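Local coordinates for glycosyl transferase (Staphylococcus aureus, PDB 5U02), which belongs to the TarS-like glycosyl transferases, the modelled chain holding a helical linker domain followed by two E-set-type beta domains, at residues Asp27-Ala31 against Val69-Val73; Phe33-Phe38 against Phe65-Val69; Glu210-Val215 against Ile267-Thr272; Ala241-Ala245 against Arg255-Tyr259. All coordinates share one frame; numbering follows the deposited sequence.

In the fold
The four contacts form two distant pairs. Interactions 1 and 2, with centres 8 Å apart, both lie in the helical linker domain, both use helix 23-40 and share Val-69, where helix 56-68 gives way to loop. Interactions 3 and 4 come later in the chain, in the first of the C-terminal E-set-type domains; their centres are 10 Å apart, and strands 252-260 and 267-274 run side by side in one antiparallel sheet. There Thr-257 N lies 2.8 Å from Tyr-270 O, probably a hydrogen bond. Centres of interactions 1 and 4 are 53 Å apart, so the pairs belong to separate modules of an elongated chain.

Interaction 1: Asp27-Ala31 against Val69-Val73; sequences DQILA and VPERV
Asp-27 and Arg-72 meet across this contact through charge alone: OD2 of Asp-27 is 3.1 Å from NE of Arg-72, yet it sits above the centre of the guanidinium face, and no N-H points at it. The carboxylate and guanidinium planes are 49° apart, and the two side chains cross at about a right angle. The pair is therefore a salt bridge without a hydrogen bond.

Beside it lies an apolar cluster built around Leu-30. Its two methyls divide the work: CD1 reaches Val-69 CG1 at 3.6 Å, while CD2 lies 3.6 Å from Val-73 CG2 and also touches the ring of Pro-70 at CD. Leu-30 points CG away from its own backbone N (chi1 160°), which carries both methyls across to the loop. Both branches of Val-73 pack against Leu-30, and CG1 reaches on to Ala-31 CB at 4.1 Å. CG2 of Val-73 also comes within 3.8 Å of Asp-27 OD2, joining the apolar and charged portions.

Asp-27, Leu-30 and Ala-31 are presented by successive turns of helix 23-40. On the other segment, Val-73 N bonds to Pro-70 O at 3.2 Å, a turn that brings Val-73 round to the Leu-30 methyls, the two side chains crossing nearly at right angles. Farther out, Val-69 packs on Ala-13 of helix 2-17, and Ala-31 touches Leu-76 and Val-77, so the contact ties the loop after helix 56-68 into the linker's helical bundle.

With no hydrogen bond between the segments, the chemistry implies that hydrophobic burial and an undirected electrostatic attraction hold the loop to the helix.

Interaction 2: Phe33-Phe38 against Phe65-Val69; sequences FLNRHF and FIQAV
The aromatic group of this helix-helix contact centres on Phe-65, whose ring edge is turned toward the face of His-37 in an offset edge-to-face pair. The evidence is a centroid separation of 5.7 Å with planes at 76°. Phe-33 reaches in from across the gap: its CE2 lies at the edge of the Phe-65 ring, 4.2 Å from CZ. Phe-65 holds CG away from the backbone N (chi1 155°), and Phe-33 and His-37 share this placement, which carries the rings into the gap between the helices.

Helices 23-40 and 56-68 pack here within the all-helical linker domain, and Met-9 of helix 2-17 touches all three of these aromatic side chains, making the group a three-helix junction.

Aliphatic contacts make up the rest. Leu-34 CD2 is shared, 3.9 Å from both Phe-65 CZ and Ile-66 CD1, and the Leu-34 and Ile-66 side chains run past one another head to tail. That same CD1 of Ile-66 meets the ring edge of Phe-38 in its plane, 3.9 Å from CZ. Leu-34 CD1 makes a looser touch with Val-69 CG1 at 4.4 Å. Leu-85 of helix 82-89 packs on both Phe-38 and Ile-66.

Interaction 3: Glu210-Val215 against Ile267-Thr272; sequences EKIWDV and ISLYFT
OD1 of Asp-214 is gripped by several groups: Ser-268 OG donates to its anti lone pair across the strands at 2.6 Å, and Arg-176 and Arg-229 both form salt bridges with the same oxygen. This concentration of positive charge probably favours the ionised carboxylate.

The backbones pair antiparallel, their short axes 4.6 Å apart at closest. Trp-213 and Leu-269 form a hydrogen-bonded pair, with Leu-269 N to Trp-213 O at 2.7 Å and Trp-213 N to Leu-269 O at 2.9 Å. Phe-271 N bonds to Lys-211 O at 2.9 Å, whereas Val-215 N to Ile-267 O is weak at 3.4 Å.

Ile-212 and Tyr-270 share the face of Asp-214 and Ser-268, Ile-212 CG1 meeting the Tyr-270 ring at its edge. Lys-211 lies alongside Tyr-270, bent at chi2 and chi3 (-131° and -80°), which brings NZ to a weak hydrogen bond with OH. Trp-213 and Leu-269 project from the other face, their CB atoms 4.2 Å apart.

Strand 212-221 is hydrogen-bonded on its far side to strand 168-175, and strand 267-274 to strand 252-260, so this pairing lies inside the antiparallel sheet of the E-set-type domain.

Interaction 4: Ala241-Ala245 against Arg255-Tyr259; sequences AETSA and RLTPY
Arg-255 opens the contact with its CB 4.1 Å from Ser-244 CB, and its extended chain carries the guanidinium forward beside the strand to Thr-257. NH1 bonds to Thr-257 OG1 at 3.0 Å, the oxygen lying in the guanidinium plane. Glu-242 OE1 is near NH1 but beyond salt-bridge distance, well out of that plane; its salt bridge is with Arg-297.

Leu-256 supplies the backbone pairing. Its N bonds to Ala-245 O at 2.9 Å with an N-H...O angle of 167°, and its O accepts from Ala-245 N at 3.0 Å, with the donor tilted 21° from the carbonyl plane. These reciprocal bonds define an antiparallel hydrogen-bonded pair.

Thr-257 is the polar centre. Its OG1 meets Ser-244 OG in a hydrogen bond of 2.6 Å in which either hydroxyl could donate. With chi1 at -55°, OG1 sits beside the backbone N and faces the serine, while CG2 takes the other branch and approaches Glu-242 OE1 at 3.5 Å. One threonine oxygen therefore links the incoming chain to Arg-255.

Pro-258 places CD 3.5 Å from Thr-243 O. Its carbonyl O receives bonds from two waters: one accepts from Glu-242 N and the other also donates to Thr-243 O. The two waters bridge the 241-245 chain to Pro-258 O, where no direct backbone bond joins the two segments.

Tyr-259 continues strand 252-260, whose other edge pairs with strand 267-274. Phe-146 of strand 138-146 packs on Thr-243, Ala-245 and Pro-258, and Ser-244 makes backbone bonds with Gly-298 and Val-300, placing the entry to strand 245-249 between this sheet and the 298-300 loop.

Interaction 1: Asp27-Ala31 against Val69-Val73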
# COMPACT_ATOMS: atom_id res chain seq x y z
N ASP A 27 15.11 -31.14 -34.12
CA ASP A 27 14.98 -30.82 -32.70
C ASP A 27 13.89 -29.79 -32.45
O ASP A 27 13.17 -29.87 -31.45
CB ASP A 27 16.31 -30.32 -32.12
CG ASP A 27 17.50 -31.10 -32.64
OD1 ASP A 27 18.02 -30.72 -33.71
OD2 ASP A 27 17.92 -32.07 -31.98
N GLN A 28 13.75 -28.80 -33.34
CA GLN A 28 12.67 -27.83 -33.20
C GLN A 28 11.32 -28.52 -33.29
O GLN A 28 10.43 -28.30 -32.46
CB GLN A 28 12.80 -26.73 -34.25
CG GLN A 28 11.85 -25.56 -34.04
CD GLN A 28 12.33 -24.28 -34.70
OE1 GLN A 28 12.91 -23.41 -34.06
NE2 GLN A 28 12.08 -24.16 -36.00
N ILE A 29 11.14 -29.36 -34.32
CA ILE A 29 9.96 -30.22 -34.40
C ILE A 29 9.86 -31.08 -33.15
O ILE A 29 8.76 -31.30 -32.60
CB ILE A 29 10.03 -31.07 -35.68
CG1 ILE A 29 9.66 -30.21 -36.89
CG2 ILE A 29 9.14 -32.30 -35.57
CD1 ILE A 29 9.63 -30.97 -38.19
N LEU A 30 11.00 -31.57 -32.65
CA LEU A 30 11.00 -32.39 -31.45
C LEU A 30 10.73 -31.55 -30.21
O LEU A 30 10.01 -31.98 -29.30
CB LEU A 30 12.33 -33.13 -31.33
CG LEU A 30 12.78 -33.67 -29.98
CD1 LEU A 30 11.92 -34.85 -29.64
CD2 LEU A 30 14.23 -34.09 -30.02
N ALA A 31 11.29 -30.34 -30.15
CA ALA A 31 11.06 -29.48 -28.99
C ALA A 31 9.58 -29.16 -28.82
O ALA A 31 9.07 -29.15 -27.69
CB ALA A 31 11.88 -28.19 -29.11
N VAL A 69 15.80 -38.75 -26.07
CA VAL A 69 15.91 -37.42 -26.65
C VAL A 69 17.24 -36.81 -26.22
O VAL A 69 17.63 -36.92 -25.05
CB VAL A 69 14.72 -36.52 -26.26
CG1 VAL A 69 13.50 -36.90 -27.08
CG2 VAL A 69 14.41 -36.66 -24.79
N PRO A 70 17.97 -36.17 -27.13
CA PRO A 70 19.31 -35.68 -26.79
C PRO A 70 19.26 -34.56 -25.76
O PRO A 70 18.29 -33.80 -25.67
CB PRO A 70 19.85 -35.17 -28.13
CG PRO A 70 18.99 -35.81 -29.17
CD PRO A 70 17.64 -35.94 -28.55
N GLU A 71 20.34 -34.46 -24.98
CA GLU A 71 20.49 -33.36 -24.04
C GLU A 71 20.55 -32.00 -24.74
O GLU A 71 20.28 -30.98 -24.10
CB GLU A 71 21.74 -33.56 -23.19
CG GLU A 71 21.72 -34.83 -22.34
CD GLU A 71 22.86 -34.89 -21.32
OE1 GLU A 71 23.21 -33.84 -20.74
OE2 GLU A 71 23.40 -35.99 -21.11
N ARG A 72 20.92 -31.98 -26.03
CA ARG A 72 20.89 -30.75 -26.82
C ARG A 72 19.55 -30.05 -26.73
O ARG A 72 19.50 -28.81 -26.64
CB ARG A 72 21.21 -31.08 -28.29
CG ARG A 72 20.74 -30.06 -29.29
CD ARG A 72 20.92 -30.58 -30.72
NE ARG A 72 20.81 -32.02 -30.79
CZ ARG A 72 20.99 -32.74 -31.90
NH1 ARG A 72 21.28 -32.13 -33.04
NH2 ARG A 72 20.87 -34.06 -31.87
N VAL A 73 18.45 -30.81 -26.72
CA VAL A 73 17.13 -30.24 -26.96
C VAL A 73 16.57 -29.49 -25.76
O VAL A 73 15.66 -28.67 -25.92
CB VAL A 73 16.17 -31.35 -27.41
CG1 VAL A 73 14.94 -30.77 -28.08
CG2 VAL A 73 16.89 -32.32 -28.34

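Interaction 2: Phe33-Phe38 against Phe65-Val69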
# COMPACT_ATOMS: atom_id res chain seq x y z
N PHE A 33 7.26 -31.11 -29.76
CA PHE A 33 6.63 -32.36 -29.38
C PHE A 33 6.52 -32.50 -27.86
O PHE A 33 5.47 -32.91 -27.35
CB PHE A 33 7.39 -33.53 -30.01
CG PHE A 33 7.12 -34.86 -29.37
CD1 PHE A 33 5.82 -35.33 -29.23
CD2 PHE A 33 8.17 -35.65 -28.91
CE1 PHE A 33 5.58 -36.55 -28.64
CE2 PHE A 33 7.93 -36.87 -28.32
CZ PHE A 33 6.63 -37.32 -28.19
N LEU A 34 7.58 -32.16 -27.11
CA LEU A 34 7.50 -32.33 -25.67
C LEU A 34 7.06 -31.09 -24.91
O LEU A 34 6.83 -31.17 -23.70
CB LEU A 34 8.82 -32.81 -25.06
CG LEU A 34 9.41 -34.08 -25.65
CD1 LEU A 34 10.32 -33.81 -26.84
CD2 LEU A 34 10.10 -34.95 -24.60
N ASN A 35 6.95 -29.94 -25.56
CA ASN A 35 6.23 -28.86 -24.92
C ASN A 35 4.77 -29.28 -24.75
O ASN A 35 4.18 -29.11 -23.68
CB ASN A 35 6.37 -27.57 -25.74
CG ASN A 35 7.79 -27.04 -25.75
OD1 ASN A 35 8.59 -27.32 -24.85
ND2 ASN A 35 8.12 -26.26 -26.77
N ARG A 36 4.22 -29.91 -25.78
CA ARG A 36 2.80 -30.24 -25.76
C ARG A 36 2.52 -31.44 -24.87
O ARG A 36 1.57 -31.42 -24.07
CB ARG A 36 2.31 -30.53 -27.18
CG ARG A 36 1.59 -29.39 -27.91
CD ARG A 36 0.53 -30.03 -28.77
NE ARG A 36 1.08 -30.93 -29.76
CZ ARG A 36 0.80 -32.22 -29.83
NH1 ARG A 36 -0.00 -32.75 -28.92
NH2 ARG A 36 1.34 -32.97 -30.80
N HIS A 37 3.31 -32.51 -25.02
CA HIS A 37 3.10 -33.75 -24.29
C HIS A 37 3.18 -33.54 -22.78
O HIS A 37 2.37 -34.09 -22.02
CB HIS A 37 4.12 -34.78 -24.78
CG HIS A 37 4.33 -35.93 -23.84
ND1 HIS A 37 3.56 -37.07 -23.83
CD2 HIS A 37 5.27 -36.12 -22.88
CE1 HIS A 37 4.01 -37.91 -22.91
NE2 HIS A 37 5.04 -37.35 -22.31
N PHE A 38 4.16 -32.76 -22.31
CA PHE A 38 4.24 -32.42 -20.89
C PHE A 38 3.13 -31.46 -20.48
O PHE A 38 2.80 -31.38 -19.29
CB PHE A 38 5.62 -31.80 -20.52
CG PHE A 38 6.73 -32.83 -20.22
CD1 PHE A 38 7.53 -33.34 -21.24
CD2 PHE A 38 7.02 -33.22 -18.93
CE1 PHE A 38 8.53 -34.26 -20.99
CE2 PHE A 38 8.04 -34.14 -18.67
CZ PHE A 38 8.79 -34.65 -19.71
N PHE A 65 12.35 -43.22 -21.90
CA PHE A 65 11.83 -42.39 -22.98
C PHE A 65 12.60 -41.07 -23.08
O PHE A 65 13.06 -40.70 -24.16
CB PHE A 65 10.33 -42.16 -22.77
CG PHE A 65 9.80 -40.91 -23.41
CD1 PHE A 65 9.15 -39.95 -22.65
CD2 PHE A 65 9.92 -40.69 -24.78
CE1 PHE A 65 8.65 -38.80 -23.23
CE2 PHE A 65 9.42 -39.54 -25.36
CZ PHE A 65 8.79 -38.59 -24.59
N ILE A 66 12.75 -40.37 -21.95
CA ILE A 66 13.51 -39.12 -21.96
C ILE A 66 15.00 -39.38 -22.21
O ILE A 66 15.72 -38.48 -22.66
CB ILE A 66 13.27 -38.35 -20.65
CG1 ILE A 66 11.78 -38.01 -20.51
CG2 ILE A 66 14.06 -37.05 -20.60
CD1 ILE A 66 11.26 -37.07 -21.57
N GLN A 67 15.48 -40.60 -21.96
CA GLN A 67 16.86 -40.93 -22.33
C GLN A 67 17.06 -40.89 -23.84
O GLN A 67 18.18 -40.66 -24.31
CB GLN A 67 17.24 -42.31 -21.78
CG GLN A 67 17.95 -42.27 -20.44
CD GLN A 67 17.83 -43.58 -19.68
OE1 GLN A 67 17.50 -44.62 -20.26
NE2 GLN A 67 18.11 -43.54 -18.38
N ALA A 68 15.99 -41.11 -24.61
CA ALA A 68 16.11 -41.18 -26.06
C ALA A 68 16.27 -39.82 -26.71
O ALA A 68 16.81 -39.74 -27.82
CB ALA A 68 14.89 -41.89 -26.65
N VAL A 69 15.80 -38.75 -26.07
CA VAL A 69 15.91 -37.42 -26.65
C VAL A 69 17.24 -36.81 -26.22
O VAL A 69 17.63 -36.92 -25.05
CB VAL A 69 14.72 -36.52 -26.26
CG1 VAL A 69 13.50 -36.90 -27.08
CG2 VAL A 69 14.41 -36.66 -24.79

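Interaction 3: Glu210-Val215 against Ile267-Thr272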
# COMPACT_ATOMS: atom_id res chain seq x y z
N GLU A 210 -17.94 5.02 -17.46
CA GLU A 210 -18.30 3.89 -18.31
C GLU A 210 -19.31 3.02 -17.59
O GLU A 210 -19.44 3.07 -16.37
CB GLU A 210 -17.07 3.06 -18.71
CG GLU A 210 -15.92 3.85 -19.32
CD GLU A 210 -16.14 4.20 -20.78
OE1 GLU A 210 -16.88 3.45 -21.46
OE2 GLU A 210 -15.59 5.22 -21.23
N LYS A 211 -20.02 2.21 -18.37
CA LYS A 211 -21.06 1.36 -17.79
C LYS A 211 -20.50 0.01 -17.35
O LYS A 211 -20.90 -0.52 -16.31
CB LYS A 211 -22.20 1.16 -18.78
CG LYS A 211 -22.88 2.44 -19.23
CD LYS A 211 -24.40 2.34 -19.13
CE LYS A 211 -24.96 1.60 -20.32
NZ LYS A 211 -26.43 1.80 -20.49
N ILE A 212 -19.57 -0.55 -18.12
CA ILE A 212 -19.05 -1.90 -17.89
C ILE A 212 -17.64 -1.80 -17.34
O ILE A 212 -16.75 -1.22 -17.98
CB ILE A 212 -19.08 -2.74 -19.18
CG1 ILE A 212 -20.51 -2.84 -19.71
CG2 ILE A 212 -18.51 -4.12 -18.91
CD1 ILE A 212 -20.60 -3.48 -21.10
N TRP A 213 -17.42 -2.38 -16.16
CA TRP A 213 -16.12 -2.44 -15.51
C TRP A 213 -15.77 -3.90 -15.29
O TRP A 213 -16.44 -4.59 -14.51
CB TRP A 213 -16.12 -1.66 -14.20
CG TRP A 213 -16.41 -0.19 -14.36
CD1 TRP A 213 -17.63 0.41 -14.35
CD2 TRP A 213 -15.45 0.86 -14.55
NE1 TRP A 213 -17.50 1.77 -14.52
CE2 TRP A 213 -16.17 2.07 -14.65
CE3 TRP A 213 -14.05 0.90 -14.65
CZ2 TRP A 213 -15.54 3.30 -14.84
CZ3 TRP A 213 -13.43 2.12 -14.85
CH2 TRP A 213 -14.17 3.30 -14.94
N ASP A 214 -14.73 -4.38 -15.97
CA ASP A 214 -14.31 -5.76 -15.82
C ASP A 214 -13.25 -5.86 -14.73
O ASP A 214 -12.44 -4.95 -14.56
CB ASP A 214 -13.78 -6.31 -17.15
CG ASP A 214 -14.79 -6.16 -18.30
OD1 ASP A 214 -15.88 -6.76 -18.20
OD2 ASP A 214 -14.47 -5.51 -19.32
N VAL A 215 -13.27 -6.96 -13.99
CA VAL A 215 -12.41 -7.14 -12.82
C VAL A 215 -11.18 -7.95 -13.22
O VAL A 215 -11.31 -9.05 -13.76
CB VAL A 215 -13.16 -7.81 -11.66
CG1 VAL A 215 -12.30 -7.85 -10.41
CG2 VAL A 215 -14.47 -7.08 -11.38
N ILE A 267 -16.34 -12.06 -13.82
CA ILE A 267 -17.18 -11.13 -13.07
C ILE A 267 -16.89 -9.70 -13.51
O ILE A 267 -15.73 -9.32 -13.73
CB ILE A 267 -16.99 -11.32 -11.55
CG1 ILE A 267 -18.00 -10.47 -10.78
CG2 ILE A 267 -15.56 -10.98 -11.13
CD1 ILE A 267 -18.08 -10.82 -9.31
N SER A 268 -17.95 -8.91 -13.65
CA SER A 268 -17.84 -7.51 -14.03
C SER A 268 -18.83 -6.70 -13.20
O SER A 268 -19.68 -7.25 -12.49
CB SER A 268 -18.09 -7.32 -15.53
OG SER A 268 -17.13 -8.02 -16.30
N LEU A 269 -18.72 -5.38 -13.29
CA LEU A 269 -19.60 -4.46 -12.58
C LEU A 269 -20.33 -3.57 -13.58
O LEU A 269 -19.70 -2.91 -14.40
CB LEU A 269 -18.81 -3.59 -11.59
CG LEU A 269 -17.86 -4.36 -10.66
CD1 LEU A 269 -17.16 -3.42 -9.70
CD2 LEU A 269 -18.60 -5.44 -9.91
N TYR A 270 -21.66 -3.57 -13.49
CA TYR A 270 -22.50 -2.76 -14.36
C TYR A 270 -23.01 -1.56 -13.58
O TYR A 270 -23.63 -1.72 -12.52
CB TYR A 270 -23.67 -3.59 -14.91
CG TYR A 270 -24.45 -2.94 -16.02
CD1 TYR A 270 -23.96 -2.90 -17.32
CD2 TYR A 270 -25.71 -2.38 -15.79
CE1 TYR A 270 -24.68 -2.32 -18.35
CE2 TYR A 270 -26.44 -1.79 -16.81
CZ TYR A 270 -25.92 -1.76 -18.08
OH TYR A 270 -26.65 -1.18 -19.09
N PHE A 271 -22.76 -0.36 -14.10
CA PHE A 271 -23.12 0.90 -13.47
C PHE A 271 -24.04 1.68 -14.41
O PHE A 271 -23.65 2.01 -15.53
CB PHE A 271 -21.87 1.72 -13.13
CG PHE A 271 -22.15 2.99 -12.39
CD1 PHE A 271 -22.42 2.97 -11.03
CD2 PHE A 271 -22.14 4.22 -13.04
CE1 PHE A 271 -22.68 4.14 -10.33
CE2 PHE A 271 -22.39 5.40 -12.35
CZ PHE A 271 -22.66 5.36 -10.99
N THR A 272 -25.26 1.96 -13.95
CA THR A 272 -26.23 2.64 -14.79
C THR A 272 -27.24 3.39 -13.93
O THR A 272 -27.45 3.07 -12.75
CB THR A 272 -26.96 1.67 -15.73
OG1 THR A 272 -27.62 2.41 -16.76
CG2 THR A 272 -28.00 0.86 -14.96

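Interaction 4: Ala241-Ala245 against Arg255-Tyr259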
# COMPACT_ATOMS: atom_id res chain seq x y z
N ALA A 241 -28.84 -13.49 -8.94
CA ALA A 241 -28.38 -12.67 -10.06
C ALA A 241 -29.11 -11.34 -10.08
O ALA A 241 -30.28 -11.25 -9.69
CB ALA A 241 -28.58 -13.41 -11.38
N GLU A 242 -28.40 -10.30 -10.49
CA GLU A 242 -28.85 -8.91 -10.62
C GLU A 242 -28.99 -8.20 -9.27
O GLU A 242 -29.37 -7.02 -9.26
CB GLU A 242 -30.17 -8.81 -11.40
CG GLU A 242 -30.06 -9.32 -12.84
CD GLU A 242 -29.08 -8.52 -13.68
OE1 GLU A 242 -28.98 -7.29 -13.48
OE2 GLU A 242 -28.39 -9.11 -14.53
N THR A 243 -28.68 -8.84 -8.15
CA THR A 243 -28.61 -8.14 -6.88
C THR A 243 -27.64 -6.96 -6.98
O THR A 243 -26.52 -7.10 -7.49
CB THR A 243 -28.16 -9.10 -5.77
OG1 THR A 243 -29.18 -10.08 -5.56
CG2 THR A 243 -27.93 -8.35 -4.46
N SER A 244 -28.08 -5.79 -6.51
CA SER A 244 -27.39 -4.53 -6.77
C SER A 244 -27.16 -3.75 -5.49
O SER A 244 -27.67 -4.09 -4.42
CB SER A 244 -28.19 -3.65 -7.75
OG SER A 244 -28.36 -4.29 -8.99
N ALA A 245 -26.38 -2.68 -5.63
CA ALA A 245 -26.12 -1.72 -4.58
C ALA A 245 -26.55 -0.34 -5.05
O ALA A 245 -26.29 0.04 -6.20
CB ALA A 245 -24.64 -1.70 -4.20
N ARG A 255 -27.50 2.20 -9.90
CA ARG A 255 -27.29 0.87 -9.38
C ARG A 255 -25.93 0.37 -9.83
O ARG A 255 -25.50 0.64 -10.95
CB ARG A 255 -28.40 -0.11 -9.82
CG ARG A 255 -28.55 -0.32 -11.32
CD ARG A 255 -29.56 -1.44 -11.59
NE ARG A 255 -29.99 -1.54 -12.98
CZ ARG A 255 -29.47 -2.38 -13.87
NH1 ARG A 255 -28.49 -3.19 -13.51
NH2 ARG A 255 -29.93 -2.41 -15.12
N LEU A 256 -25.24 -0.32 -8.92
CA LEU A 256 -24.00 -1.04 -9.22
C LEU A 256 -24.34 -2.52 -9.12
O LEU A 256 -24.72 -3.00 -8.05
CB LEU A 256 -22.88 -0.65 -8.25
CG LEU A 256 -21.49 -1.24 -8.46
CD1 LEU A 256 -20.97 -0.86 -9.82
CD2 LEU A 256 -20.51 -0.78 -7.38
N THR A 257 -24.24 -3.22 -10.24
CA THR A 257 -24.72 -4.60 -10.35
C THR A 257 -23.58 -5.52 -10.72
O THR A 257 -23.11 -5.48 -11.88
CB THR A 257 -25.84 -4.70 -11.39
OG1 THR A 257 -26.89 -3.78 -11.06
CG2 THR A 257 -26.42 -6.11 -11.43
N PRO A 258 -23.08 -6.36 -9.81
CA PRO A 258 -22.15 -7.41 -10.22
C PRO A 258 -22.87 -8.44 -11.08
O PRO A 258 -24.05 -8.72 -10.90
CB PRO A 258 -21.70 -8.03 -8.89
CG PRO A 258 -22.01 -6.99 -7.85
CD PRO A 258 -23.24 -6.29 -8.35
N TYR A 259 -22.13 -9.00 -12.03
CA TYR A 259 -22.67 -10.04 -12.89
C TYR A 259 -21.50 -10.77 -13.54
O TYR A 259 -20.35 -10.35 -13.44
CB TYR A 259 -23.62 -9.47 -13.95
CG TYR A 259 -22.91 -8.62 -14.97
CD1 TYR A 259 -22.49 -7.34 -14.65
CD2 TYR A 259 -22.66 -9.09 -16.25
CE1 TYR A 259 -21.83 -6.54 -15.58
CE2 TYR A 259 -22.00 -8.30 -17.19
CZ TYR A 259 -21.59 -7.03 -16.85
OH TYR A 259 -20.93 -6.26 -17.80
O HOH W 1 -26.09 -10.44 -11.78
O HOH W 2 -25.52 -9.57 -8.54